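Local coordinates for 4-alpha-glucanotransferase (Corynebacterium glutamicum, PDB 5B68), which is an amylomaltase of the 4-alpha-glucanotransferase family, an enzyme with a TIM-barrel domain and an N-terminal beta-sandwich domain, at residues N199-L204 with D214-N219; A205-Q210 with V685-L690. One frame throughout, in Å; residues are numbered along the deposited sequence.

Contact 1. Residues N199-L204 with D214-N219; sequences NDLGNL and DFLLIN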
loop_
_atom_site.group_PDB
_atom_site.type_symbol
_atom_site.label_atom_id
_atom_site.label_comp_id
_atom_site.label_asym_id
_atom_site.label_seq_id
_atom_site.Cartn_x
_atom_site.Cartn_y
_atom_site.Cartn_z
ATOM N N ASN A 199 -5.032 20.473 -1.608
ATOM C CA ASN A 199 -4.492 21.659 -2.215
ATOM C C ASN A 199 -3.012 21.738 -2.027
ATOM O O ASN A 199 -2.257 21.948 -2.976
ATOM C CB ASN A 199 -5.182 22.917 -1.643
ATOM C CG ASN A 199 -4.759 24.189 -2.347
ATOM O OD1 ASN A 199 -3.612 24.593 -2.272
ATOM N ND2 ASN A 199 -5.691 24.818 -3.040
ATOM N N ASP A 200 -2.607 21.527 -0.779
ATOM C CA ASP A 200 -1.197 21.454 -0.464
ATOM C C ASP A 200 -0.420 20.427 -1.279
ATOM O O ASP A 200 0.732 20.664 -1.635
ATOM C CB ASP A 200 -0.930 21.206 1.018
ATOM C CG ASP A 200 -1.559 22.274 1.921
ATOM O OD1 ASP A 200 -1.358 23.437 1.636
ATOM O OD2 ASP A 200 -2.207 21.923 2.952
ATOM N N LEU A 201 -1.042 19.279 -1.510
ATOM C CA LEU A 201 -0.463 18.208 -2.354
ATOM C C LEU A 201 -0.094 18.737 -3.725
ATOM O O LEU A 201 1.052 18.558 -4.247
ATOM C CB LEU A 201 -1.429 17.022 -2.451
ATOM C CG LEU A 201 -1.012 15.837 -3.329
ATOM C CD1 LEU A 201 0.261 15.262 -2.780
ATOM C CD2 LEU A 201 -2.121 14.815 -3.346
ATOM N N GLY A 202 -1.061 19.343 -4.388
ATOM C CA GLY A 202 -0.822 19.875 -5.712
ATOM C C GLY A 202 0.167 21.057 -5.756
ATOM O O GLY A 202 0.997 21.139 -6.643
ATOM N N ASN A 203 0.124 21.889 -4.724
ATOM C CA ASN A 203 0.992 23.053 -4.556
ATOM C C ASN A 203 2.435 22.559 -4.402
ATOM O O ASN A 203 3.300 22.987 -5.162
ATOM C CB ASN A 203 0.551 23.832 -3.296
ATOM C CG ASN A 203 1.259 25.196 -3.147
ATOM O OD1 ASN A 203 2.144 25.571 -3.959
ATOM N ND2 ASN A 203 0.911 25.912 -2.067
ATOM N N LEU A 204 2.649 21.654 -3.452
ATOM C CA LEU A 204 3.984 21.069 -3.191
ATOM C C LEU A 204 4.488 20.430 -4.484
ATOM O O LEU A 204 5.674 20.625 -4.837
ATOM C CB LEU A 204 3.987 20.100 -2.068
ATOM C CG LEU A 204 5.293 19.450 -1.632
ATOM C CD1 LEU A 204 6.327 20.486 -1.284
ATOM C CD2 LEU A 204 5.054 18.467 -0.533
ATOM N N ASP A 214 10.345 14.706 -10.891
ATOM C CA ASP A 214 9.358 14.114 -11.813
ATOM C C ASP A 214 8.205 13.363 -11.089
ATOM O O ASP A 214 7.198 13.024 -11.763
ATOM C CB ASP A 214 10.025 13.213 -12.837
ATOM C CG ASP A 214 10.455 13.991 -14.090
ATOM O OD1 ASP A 214 9.620 14.767 -14.580
ATOM O OD2 ASP A 214 11.649 13.886 -14.501
ATOM N N PHE A 215 8.325 13.174 -9.785
ATOM C CA PHE A 215 7.232 12.639 -9.014
ATOM C C PHE A 215 7.233 13.190 -7.607
ATOM O O PHE A 215 8.237 13.653 -7.137
ATOM C CB PHE A 215 7.271 11.117 -8.998
ATOM C CG PHE A 215 8.469 10.544 -8.334
ATOM C CD1 PHE A 215 8.462 10.302 -6.991
ATOM C CD2 PHE A 215 9.586 10.218 -9.052
ATOM C CE1 PHE A 215 9.552 9.773 -6.369
ATOM C CE2 PHE A 215 10.683 9.684 -8.434
ATOM C CZ PHE A 215 10.667 9.457 -7.098
ATOM N N LEU A 216 6.077 13.131 -6.966
ATOM C CA LEU A 216 5.948 13.413 -5.561
ATOM C C LEU A 216 5.302 12.184 -4.888
ATOM O O LEU A 216 4.121 11.916 -5.051
ATOM C CB LEU A 216 5.093 14.652 -5.321
ATOM C CG LEU A 216 4.899 15.019 -3.875
ATOM C CD1 LEU A 216 6.204 15.480 -3.236
ATOM C CD2 LEU A 216 3.837 16.083 -3.796
ATOM N N LEU A 217 6.141 11.431 -4.194
ATOM C CA LEU A 217 5.701 10.225 -3.450
ATOM C C LEU A 217 5.175 10.693 -2.150
ATOM O O LEU A 217 5.849 11.443 -1.418
ATOM C CB LEU A 217 6.872 9.242 -3.265
ATOM C CG LEU A 217 6.769 8.068 -2.327
ATOM C CD1 LEU A 217 5.640 7.132 -2.775
ATOM C CD2 LEU A 217 8.013 7.227 -2.289
ATOM N N ILE A 218 4.003 10.197 -1.798
ATOM C CA ILE A 218 3.355 10.511 -0.566
ATOM C C ILE A 218 2.974 9.279 0.273
ATOM O O ILE A 218 3.128 8.122 -0.125
ATOM C CB ILE A 218 2.148 11.453 -0.768
ATOM C CG1 ILE A 218 1.068 10.758 -1.630
ATOM C CG2 ILE A 218 2.608 12.761 -1.404
ATOM C CD1 ILE A 218 -0.229 11.493 -1.712
ATOM N N ASN A 219 2.572 9.555 1.497
ATOM C CA ASN A 219 1.990 8.533 2.359
ATOM C C ASN A 219 0.685 8.021 1.806
ATOM O O ASN A 219 0.047 8.697 1.019
ATOM C CB ASN A 219 1.724 9.094 3.765
ATOM C CG ASN A 219 0.868 10.357 3.722
ATOM O OD1 ASN A 219 -0.387 10.347 3.949
ATOM N ND2 ASN A 219 1.476 11.432 3.394
#

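Contact 2. Residues A205-Q210 with V685-L690; sequences ASVVAQ and VLIESL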
loop_
_atom_site.group_PDB
_atom_site.type_symbol
_atom_site.label_atom_id
_atom_site.label_comp_id
_atom_site.label_asym_id
_atom_site.label_seq_id
_atom_site.Cartn_x
_atom_site.Cartn_y
_atom_site.Cartn_z
ATOM N N ALA A 205 3.659 19.669 -5.189
ATOM C CA ALA A 205 4.137 19.019 -6.430
ATOM C C ALA A 205 4.622 20.049 -7.401
ATOM O O ALA A 205 5.736 19.894 -7.976
ATOM C CB ALA A 205 3.061 18.172 -7.111
ATOM N N SER A 206 3.856 21.138 -7.513
ATOM C CA SER A 206 4.204 22.153 -8.528
ATOM C C SER A 206 5.521 22.822 -8.115
ATOM O O SER A 206 6.332 23.140 -8.975
ATOM C CB SER A 206 3.074 23.151 -8.824
ATOM O OG SER A 206 2.930 23.986 -7.707
ATOM N N VAL A 207 5.752 23.012 -6.826
ATOM C CA VAL A 207 6.982 23.668 -6.359
ATOM C C VAL A 207 8.200 22.809 -6.595
ATOM O O VAL A 207 9.176 23.246 -7.144
ATOM C CB VAL A 207 6.880 23.979 -4.849
ATOM C CG1 VAL A 207 8.241 24.300 -4.228
ATOM C CG2 VAL A 207 5.912 25.096 -4.590
ATOM N N VAL A 208 8.158 21.548 -6.207
ATOM C CA VAL A 208 9.403 20.723 -6.301
ATOM C C VAL A 208 9.630 20.397 -7.755
ATOM O O VAL A 208 10.757 20.116 -8.137
ATOM C CB VAL A 208 9.374 19.478 -5.418
ATOM C CG1 VAL A 208 9.254 19.841 -3.955
ATOM C CG2 VAL A 208 8.220 18.560 -5.798
ATOM N N ALA A 209 8.586 20.452 -8.594
ATOM C CA ALA A 209 8.753 20.205 -10.009
ATOM C C ALA A 209 9.627 21.308 -10.667
ATOM O O ALA A 209 10.250 21.064 -11.681
ATOM C CB ALA A 209 7.398 20.193 -10.683
ATOM N N GLN A 210 9.696 22.497 -10.057
ATOM C CA GLN A 210 10.417 23.645 -10.689
ATOM C C GLN A 210 11.899 23.363 -10.582
ATOM O O GLN A 210 12.702 23.968 -11.285
ATOM C CB GLN A 210 10.118 24.932 -9.925
ATOM C CG GLN A 210 8.671 25.294 -10.041
ATOM C CD GLN A 210 8.215 26.384 -9.105
ATOM O OE1 GLN A 210 8.935 26.825 -8.198
ATOM N NE2 GLN A 210 6.940 26.734 -9.242
ATOM N N VAL A 685 8.457 24.936 8.379
ATOM C CA VAL A 685 8.724 25.406 7.022
ATOM C C VAL A 685 7.457 25.242 6.192
ATOM O O VAL A 685 7.066 24.084 5.954
ATOM C CB VAL A 685 9.867 24.591 6.379
ATOM C CG1 VAL A 685 10.147 25.139 4.983
ATOM C CG2 VAL A 685 11.108 24.678 7.293
ATOM N N LEU A 686 6.847 26.349 5.786
ATOM C CA LEU A 686 5.687 26.313 4.923
ATOM C C LEU A 686 6.054 26.008 3.485
ATOM O O LEU A 686 7.166 26.356 3.034
ATOM C CB LEU A 686 4.863 27.567 4.972
ATOM C CG LEU A 686 4.334 27.987 6.374
ATOM C CD1 LEU A 686 3.579 29.321 6.260
ATOM C CD2 LEU A 686 3.420 26.929 6.976
ATOM N N ILE A 687 5.053 25.540 2.710
ATOM C CA ILE A 687 5.315 25.298 1.260
ATOM C C ILE A 687 5.805 26.579 0.582
ATOM O O ILE A 687 6.706 26.560 -0.280
ATOM C CB ILE A 687 4.079 24.770 0.537
ATOM C CG1 ILE A 687 3.791 23.387 1.048
ATOM C CG2 ILE A 687 4.281 24.759 -0.986
ATOM C CD1 ILE A 687 2.397 22.850 0.742
ATOM N N GLU A 688 5.240 27.700 1.010
ATOM C CA GLU A 688 5.504 28.996 0.396
ATOM C C GLU A 688 6.954 29.422 0.569
ATOM O O GLU A 688 7.475 30.173 -0.244
ATOM C CB GLU A 688 4.567 30.087 0.949
ATOM C CG GLU A 688 3.169 30.026 0.362
ATOM C CD GLU A 688 2.259 29.096 1.118
ATOM O OE1 GLU A 688 2.688 28.396 2.084
ATOM O OE2 GLU A 688 1.097 29.108 0.735
ATOM N N SER A 689 7.575 28.941 1.624
ATOM C CA SER A 689 8.925 29.291 1.944
ATOM C C SER A 689 9.943 28.333 1.477
ATOM O O SER A 689 11.127 28.543 1.789
ATOM C CB SER A 689 9.096 29.278 3.443
ATOM O OG SER A 689 8.269 30.249 3.967
ATOM N N LEU A 690 9.540 27.203 0.891
ATOM C CA LEU A 690 10.527 26.155 0.635
ATOM C C LEU A 690 11.703 26.601 -0.187
ATOM O O LEU A 690 12.870 26.225 0.103
ATOM C CB LEU A 690 9.878 24.974 -0.100
ATOM C CG LEU A 690 9.179 23.985 0.840
ATOM C CD1 LEU A 690 8.321 23.018 0.013
ATOM C CD2 LEU A 690 10.164 23.122 1.601
#

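Contact 1. Residues N199-L204 with D214-N219
Asp200 OD1 is gripped by a salt bridge from Arg249 NH2 and a hydrogen bond with Ser189 OG, on the helix whose next residue, Leu201, packs against Leu216 and Ile218. This is a beta-alpha-beta unit of the TIM barrel: helix 198-209 follows strand 177-182 and leads into the neighbouring parallel strand 215-218. Helix and strand axes approach to 10.0 Å at 143° between their directions, and across the two segments the layer between them is built by Leu201, Leu204, Leu216 and Ile218. Leu201, its CG anti to the backbone N (chi1 178°), sends CD1 between the side chains of Ile218 and Leu216, 3.7 Å from Ile218 CG2 and 3.8 Å from Leu216 CD2. The Leu201 and Ile218 side chains cross nearly at right angles, and Leu201 CD2 also lies 4.2 Å from Ile218 CD1. Helix 349-376 meets Leu201 as well, through Leu367 and Ala370, while Ile383 of strand 382-387 touches both Leu201 and Ile218. One turn further along the helix, Leu204 uses CD2 to meet Leu216 CD1 at 4.2 Å. The two branches of Leu216 are thus shared between successive helical turns, with its CD2 also 3.8 Å from Leu201 O.

Contact 2. Residues A205-Q210 with V685-L690
Val207 faces the segment 685-690 with both of its methyls, one for Ile687 and the other for Leu690. The segment has no regular helix or strand; it lies in the loop between helices 650-654 and 694-702 and packs against the flank of a TIM-barrel helix. Val685 comes first, exchanging a backbone hydrogen bond with Leu677 and resting its side chain on Val654. Leu686 touches Thr190, and its carbonyl O accepts a turn-forming bond from Ser689 N, 3.0 Å away. Ile687 carries the first half of the contact. Its CG2, anti to the backbone N (chi1 -68° for CG1), lies 4.0 Å from Val207 CG2, and the two side chains meet at a slant where the CA atoms of Val207 and Ile687 are 8.0 Å apart. The longer branch runs in the other direction, back along the helix toward Asp200, and the Ile687 backbone is bonded to that of Arg188. Glu688 points away from Val207 and turns its carboxylate to the loop before the helix, where OE1 accepts from Thr190 N. After Ser689 comes Leu690, whose backbone N bonds to Ile687 O at 3.1 Å, a second turn that brings residues 687 and 690 to the same side. Leu690 CD1 then stands 4.4 Å from Val207 CG1, a looser touch than that of Ile687. The contact is small, 112 Å² over both sides, and wholly apolar. Arg691 continues the cover over Val207 and Gln210, and Leu690 itself sits between helix 198-209, where it meets Leu204, and helix 650-654, where it meets Leu650 and Val654.

From the N terminus the chain reaches helix 198-209, which both contacts share: residues 199-204 of it serve contact 1, and the following segment 205-210 serves contact 2. Contact 1 closes a short loop almost at once, when strand 215-218 takes its place in the barrel sheet against the helix. Contact 2 closes after 474 intervening residues, when the loop ahead of helix 694-702 comes back to the flank of the helix. The two loops cross, since their segments alternate. The centres of the two contacts are about 9 Å apart, and they meet directly: Leu216 CD2 lies 3.9 Å from Ala205 N. Together they tie the C-terminal part of the chain, through one helix, to the barrel sheet.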